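Local atomic coordinates of interferon-inducible protein AIM2 (Mus musculus, PDB entry 4JBM), a protein that senses double-stranded DNA in the cytosol through its HIN domain, the part present here, and triggers assembly of the AIM2 inflammasome, leading to pyroptosis. Residues A[119-124]-A[128-133]; A[139-144]-A[161-166]. One frame throughout, in Å; residues are numbered along the deposited sequence.

Contact 1. Residues A[119-124]-A[128-133]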
loop_
_atom_site.group_PDB
_atom_site.type_symbol
_atom_site.label_atom_id
_atom_site.label_comp_id
_atom_site.label_asym_id
_atom_site.label_seq_id
_atom_site.Cartn_x
_atom_site.Cartn_y
_atom_site.Cartn_z
ATOM N N GLN A 119 -11.492 0.520 -15.915
ATOM C CA GLN A 119 -12.263 0.640 -17.147
ATOM C C GLN A 119 -11.395 0.590 -18.423
ATOM O O GLN A 119 -11.790 -0.031 -19.405
ATOM C CB GLN A 119 -13.089 1.932 -17.132
ATOM C CG GLN A 119 -12.290 3.167 -16.737
ATOM C CD GLN A 119 -13.133 4.422 -16.651
ATOM O OE1 GLN A 119 -14.359 4.369 -16.735
ATOM N NE2 GLN A 119 -12.477 5.562 -16.473
ATOM N N LYS A 120 -10.226 1.236 -18.418
ATOM C CA LYS A 120 -9.343 1.200 -19.600
ATOM C C LYS A 120 -7.846 0.969 -19.326
ATOM O O LYS A 120 -7.326 1.333 -18.273
ATOM C CB LYS A 120 -9.547 2.429 -20.498
ATOM C CG LYS A 120 -9.130 3.764 -19.906
ATOM C CD LYS A 120 -9.429 4.894 -20.899
ATOM C CE LYS A 120 -8.801 6.216 -20.461
ATOM N NZ LYS A 120 -9.074 7.325 -21.422
ATOM N N ILE A 121 -7.179 0.343 -20.294
ATOM C CA ILE A 121 -5.767 -0.034 -20.205
ATOM C C ILE A 121 -4.952 0.478 -21.395
ATOM O O ILE A 121 -5.057 -0.066 -22.491
ATOM C CB ILE A 121 -5.594 -1.574 -20.168
ATOM C CG1 ILE A 121 -6.375 -2.198 -19.009
ATOM C CG2 ILE A 121 -4.119 -1.955 -20.086
ATOM C CD1 ILE A 121 -7.764 -2.664 -19.383
ATOM N N THR A 122 -4.162 1.533 -21.198
ATOM C CA THR A 122 -3.306 2.034 -22.275
ATOM C C THR A 122 -1.937 1.352 -22.174
ATOM O O THR A 122 -1.145 1.657 -21.283
ATOM C CB THR A 122 -3.136 3.567 -22.220
ATOM O OG1 THR A 122 -4.424 4.194 -22.202
ATOM C CG2 THR A 122 -2.346 4.062 -23.430
ATOM N N GLU A 123 -1.699 0.393 -23.070
ATOM C CA GLU A 123 -0.493 -0.438 -23.077
ATOM C C GLU A 123 0.716 0.171 -23.793
ATOM O O GLU A 123 0.580 0.752 -24.871
ATOM C CB GLU A 123 -0.800 -1.787 -23.730
ATOM C CG GLU A 123 -0.954 -2.942 -22.755
ATOM C CD GLU A 123 -1.559 -4.168 -23.418
ATOM O OE1 GLU A 123 -2.066 -4.036 -24.555
ATOM O OE2 GLU A 123 -1.520 -5.256 -22.806
ATOM N N GLU A 124 1.895 -0.002 -23.194
ATOM C CA GLU A 124 3.183 0.360 -23.799
ATOM C C GLU A 124 4.268 -0.550 -23.204
ATOM O O GLU A 124 4.137 -1.007 -22.069
ATOM C CB GLU A 124 3.514 1.833 -23.517
ATOM C CG GLU A 124 2.739 2.835 -24.361
ATOM C CD GLU A 124 2.678 4.225 -23.748
ATOM O OE1 GLU A 124 3.142 4.401 -22.610
ATOM O OE2 GLU A 124 2.159 5.148 -24.403
ATOM N N VAL A 128 2.369 0.919 -18.374
ATOM C CA VAL A 128 0.952 0.668 -18.570
ATOM C C VAL A 128 0.146 1.668 -17.757
ATOM O O VAL A 128 0.432 1.906 -16.578
ATOM C CB VAL A 128 0.567 -0.777 -18.191
ATOM C CG1 VAL A 128 -0.857 -1.076 -18.607
ATOM C CG2 VAL A 128 1.522 -1.772 -18.835
ATOM N N LEU A 129 -0.846 2.272 -18.400
ATOM C CA LEU A 129 -1.698 3.245 -17.733
ATOM C C LEU A 129 -3.065 2.612 -17.546
ATOM O O LEU A 129 -3.677 2.139 -18.504
ATOM C CB LEU A 129 -1.818 4.534 -18.545
ATOM C CG LEU A 129 -2.087 5.789 -17.710
ATOM C CD1 LEU A 129 -0.938 6.023 -16.741
ATOM C CD2 LEU A 129 -2.312 7.015 -18.576
ATOM N N TYR A 130 -3.540 2.597 -16.307
ATOM C CA TYR A 130 -4.813 1.966 -16.012
ATOM C C TYR A 130 -5.834 3.031 -15.663
ATOM O O TYR A 130 -5.680 3.756 -14.683
ATOM C CB TYR A 130 -4.658 0.984 -14.852
ATOM C CG TYR A 130 -3.769 -0.210 -15.158
ATOM C CD1 TYR A 130 -4.297 -1.368 -15.719
ATOM C CD2 TYR A 130 -2.413 -0.191 -14.863
ATOM C CE1 TYR A 130 -3.495 -2.467 -15.987
ATOM C CE2 TYR A 130 -1.604 -1.283 -15.124
ATOM C CZ TYR A 130 -2.148 -2.417 -15.687
ATOM O OH TYR A 130 -1.345 -3.504 -15.950
ATOM N N GLY A 131 -6.881 3.132 -16.475
ATOM C CA GLY A 131 -7.972 4.021 -16.141
ATOM C C GLY A 131 -8.765 3.313 -15.062
ATOM O O GLY A 131 -9.309 2.241 -15.292
ATOM N N ILE A 132 -8.803 3.893 -13.872
ATOM C CA ILE A 132 -9.558 3.316 -12.783
ATOM C C ILE A 132 -10.718 4.231 -12.439
ATOM O O ILE A 132 -10.670 5.437 -12.731
ATOM C CB ILE A 132 -8.698 3.071 -11.521
ATOM C CG1 ILE A 132 -8.220 4.392 -10.919
ATOM C CG2 ILE A 132 -7.530 2.162 -11.830
ATOM C CD1 ILE A 132 -7.568 4.243 -9.530
ATOM N N HIS A 133 -11.756 3.656 -11.831
ATOM C CA HIS A 133 -12.958 4.432 -11.534
ATOM C C HIS A 133 -13.741 3.968 -10.312
ATOM O O HIS A 133 -13.746 2.781 -9.956
ATOM C CB HIS A 133 -13.889 4.453 -12.754
ATOM C CG HIS A 133 -14.595 3.156 -13.001
ATOM N ND1 HIS A 133 -13.983 2.085 -13.609
ATOM C CD2 HIS A 133 -15.857 2.756 -12.709
ATOM C CE1 HIS A 133 -14.837 1.080 -13.691
ATOM N NE2 HIS A 133 -15.978 1.458 -13.149
#

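Contact 2. Residues A[139-144]-A[161-166]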
loop_
_atom_site.group_PDB
_atom_site.type_symbol
_atom_site.label_atom_id
_atom_site.label_comp_id
_atom_site.label_asym_id
_atom_site.label_seq_id
_atom_site.Cartn_x
_atom_site.Cartn_y
_atom_site.Cartn_z
ATOM N N MET A 139 -9.534 8.170 -12.580
ATOM C CA MET A 139 -8.137 8.447 -12.289
ATOM C C MET A 139 -7.259 7.501 -13.081
ATOM O O MET A 139 -7.755 6.572 -13.707
ATOM C CB MET A 139 -7.882 8.295 -10.785
ATOM C CG MET A 139 -6.672 9.042 -10.256
ATOM S SD MET A 139 -6.448 8.710 -8.499
ATOM C CE MET A 139 -5.066 9.809 -8.163
ATOM N N GLU A 140 -5.959 7.763 -13.094
ATOM C CA GLU A 140 -5.044 6.921 -13.847
ATOM C C GLU A 140 -3.980 6.318 -12.933
ATOM O O GLU A 140 -3.523 6.949 -11.981
ATOM C CB GLU A 140 -4.445 7.712 -15.006
ATOM C CG GLU A 140 -5.508 8.241 -15.962
ATOM C CD GLU A 140 -4.924 8.791 -17.251
ATOM O OE1 GLU A 140 -4.008 9.637 -17.178
ATOM O OE2 GLU A 140 -5.384 8.379 -18.338
ATOM N N VAL A 141 -3.620 5.071 -13.203
ATOM C CA VAL A 141 -2.651 4.391 -12.371
ATOM C C VAL A 141 -1.510 3.999 -13.255
ATOM O O VAL A 141 -1.674 3.198 -14.173
ATOM C CB VAL A 141 -3.240 3.138 -11.705
ATOM C CG1 VAL A 141 -2.146 2.351 -10.993
ATOM C CG2 VAL A 141 -4.315 3.539 -10.736
ATOM N N LEU A 142 -0.356 4.590 -12.978
ATOM C CA LEU A 142 0.810 4.437 -13.826
ATOM C C LEU A 142 1.728 3.351 -13.295
ATOM O O LEU A 142 2.330 3.501 -12.239
ATOM C CB LEU A 142 1.542 5.778 -13.903
ATOM C CG LEU A 142 2.875 5.936 -14.635
ATOM C CD1 LEU A 142 2.746 5.528 -16.088
ATOM C CD2 LEU A 142 3.302 7.389 -14.522
ATOM N N VAL A 143 1.834 2.254 -14.032
ATOM C CA VAL A 143 2.726 1.179 -13.634
ATOM C C VAL A 143 3.892 1.174 -14.627
ATOM O O VAL A 143 3.709 0.891 -15.810
ATOM C CB VAL A 143 2.009 -0.181 -13.637
ATOM C CG1 VAL A 143 3.011 -1.322 -13.504
ATOM C CG2 VAL A 143 0.965 -0.234 -12.524
ATOM N N LEU A 144 5.077 1.566 -14.194
ATOM C CA LEU A 144 6.234 1.554 -15.082
ATOM C C LEU A 144 6.814 0.176 -15.336
ATOM O O LEU A 144 6.817 -0.676 -14.473
ATOM C CB LEU A 144 7.299 2.521 -14.602
ATOM C CG LEU A 144 6.772 3.947 -14.595
ATOM C CD1 LEU A 144 7.826 4.957 -14.213
ATOM C CD2 LEU A 144 6.188 4.326 -15.935
ATOM N N THR A 161 -0.451 -1.999 -3.807
ATOM C CA THR A 161 0.201 -1.901 -2.500
ATOM C C THR A 161 1.388 -0.933 -2.579
ATOM O O THR A 161 2.289 -1.121 -3.403
ATOM C CB THR A 161 0.672 -3.278 -1.995
ATOM O OG1 THR A 161 -0.366 -4.250 -2.185
ATOM C CG2 THR A 161 1.048 -3.212 -0.524
ATOM N N PHE A 162 1.357 0.119 -1.760
ATOM C CA PHE A 162 2.402 1.142 -1.742
ATOM C C PHE A 162 2.579 1.863 -3.078
ATOM O O PHE A 162 3.692 2.022 -3.567
ATOM C CB PHE A 162 3.744 0.561 -1.278
ATOM C CG PHE A 162 4.594 1.519 -0.476
ATOM C CD1 PHE A 162 4.275 1.834 0.835
ATOM C CD2 PHE A 162 5.735 2.087 -1.042
ATOM C CE1 PHE A 162 5.067 2.703 1.572
ATOM C CE2 PHE A 162 6.535 2.959 -0.318
ATOM C CZ PHE A 162 6.201 3.266 0.994
ATOM N N PHE A 163 1.488 2.303 -3.679
ATOM C CA PHE A 163 1.628 3.188 -4.814
ATOM C C PHE A 163 1.648 4.579 -4.220
ATOM O O PHE A 163 1.340 4.740 -3.036
ATOM C CB PHE A 163 0.468 3.010 -5.797
ATOM C CG PHE A 163 0.702 1.924 -6.806
ATOM C CD1 PHE A 163 1.007 0.627 -6.401
ATOM C CD2 PHE A 163 0.672 2.207 -8.161
ATOM C CE1 PHE A 163 1.239 -0.374 -7.336
ATOM C CE2 PHE A 163 0.902 1.213 -9.101
ATOM C CZ PHE A 163 1.193 -0.080 -8.685
ATOM N N GLU A 164 1.979 5.588 -5.023
ATOM C CA GLU A 164 2.017 6.937 -4.474
ATOM C C GLU A 164 1.129 7.845 -5.300
ATOM O O GLU A 164 0.993 7.642 -6.493
ATOM C CB GLU A 164 3.460 7.471 -4.427
ATOM C CG GLU A 164 4.437 6.590 -3.653
ATOM C CD GLU A 164 5.213 5.635 -4.543
ATOM O OE1 GLU A 164 5.181 5.815 -5.779
ATOM O OE2 GLU A 164 5.859 4.709 -4.005
ATOM N N VAL A 165 0.506 8.832 -4.669
ATOM C CA VAL A 165 -0.154 9.870 -5.446
ATOM C C VAL A 165 0.960 10.640 -6.145
ATOM O O VAL A 165 2.018 10.882 -5.566
ATOM C CB VAL A 165 -1.013 10.805 -4.565
ATOM C CG1 VAL A 165 -1.351 12.103 -5.276
ATOM C CG2 VAL A 165 -2.276 10.091 -4.111
ATOM N N SER A 166 0.739 10.989 -7.406
ATOM C CA SER A 166 1.786 11.598 -8.216
ATOM C C SER A 166 1.206 12.737 -9.030
ATOM O O SER A 166 0.066 12.674 -9.471
ATOM C CB SER A 166 2.417 10.553 -9.149
ATOM O OG SER A 166 3.265 11.163 -10.102
#

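Contact 1. Residues A[119-124]-A[128-133]
The carbonyl oxygen of Gly131 takes two backbone N-H groups from consecutive residues: Gln119 N at 2.8 Å from Gly131 O, and Lys120 N through a longer, weak bond. Two residues facing one make this a classic beta bulge in the antiparallel pair of strands 111-123 and 127-134. Lys120 O returns a bond to Gly131 N, and the ladder continues through Thr122 and Leu129, where Thr122 N meets Leu129 O at 2.8 Å and Leu129 N meets Thr122 O at 3.0 Å. At the bulge, Gln119 turns CG between its backbone N and carbonyl carbon (chi1 48°) and runs on extended across His133 at a slant. The amide and imidazole planes are 26° apart, and Gln119 CB comes 3.6 Å from His133 ND1, oblique to the ring. Lys120 has a similar first torsion, which sets CG above Gly131, 3.9 Å from Gly131 CA, before the chain leads away. On the other face Ile121 lies against Val128 and Tyr130. Its CG2 runs alongside the valine, 3.7 Å from Val128 CG1, while Ile121 CG1 reaches Tyr130 CD1 obliquely at 4.0 Å. Val128 CG1 also sits over one face of the tyrosine ring, toward its rim, and Phe182 meets that ring from outside the hairpin. The backbone bonds therefore carry the register, and Ile121, Val128 and Tyr130 form an apolar patch on one face. The Gln119-His133 contact, by comparison, is van der Waals, with no bond between amide and ring, and it leaves His133 ND1 buried with no partner in the model.

Contact 2. Residues A[139-144]-A[161-166]
Phe163 meets Val141 and Val143, bridging two strands whose backbones stay apart, the nearest alpha carbons being Val141 CA and Phe163 CA at 8.8 Å. The second segment begins at a corner of the chain, where Thr161 and Phe162 turn away from strand 139-144; Phe162, which with Phe163 faces Val112 in a G1 beta bulge, packs its ring against His28 and, edge-to-face, against Phe68. Just past the corner, Phe163 sends its side chain to the first segment, CG lying anti to the carbonyl carbon (chi1 -87°). Ring atom CE2 touches both valines. Val143 CG2 lies at the ring edge, in its plane, 3.7 Å from Phe163 CE2, and also touches CZ. Val141 CG1 approaches obliquely, 3.8 Å from Phe163 CE2, with its side chain crossing the phenylalanine at about a right angle. These residues are all buried and their side-chain contacts are apolar; Leu142 O is also near, 4.1 Å from Phe163 CE2 and oblique to the ring. Farther along, Val165 packs on Thr110, Val112 and Ile172. The short strand axes pass 8.9 Å apart at 124°, so the two strands face each other across the interior of the curled sheet of this OB fold. Strand 137-144 lies between 127-134 and 171-175, whereas 163-168 pairs with 111-123 and 171-175.

In the fold
The centres of contacts 1 and 2 lie about 11 Å apart, on the same side of the chain's centre and within one curled sheet of an OB fold. They follow each other in series: the hairpin of strands 111-123 and 127-134 closes before strand 137-144 opens contact 2. Strand 127-134 joins them directly, since Tyr130 O lies 2.9 Å from Val141 N and Ile132 N the same distance from Met139 O, both probable hydrogen bonds. Strand 163-168 in turn pairs with 111-123, so the sheet curls back on itself. Contact 1 is a partly buried hairpin and contact 2 a buried contact, both within the HIN domain that binds double-stranded DNA.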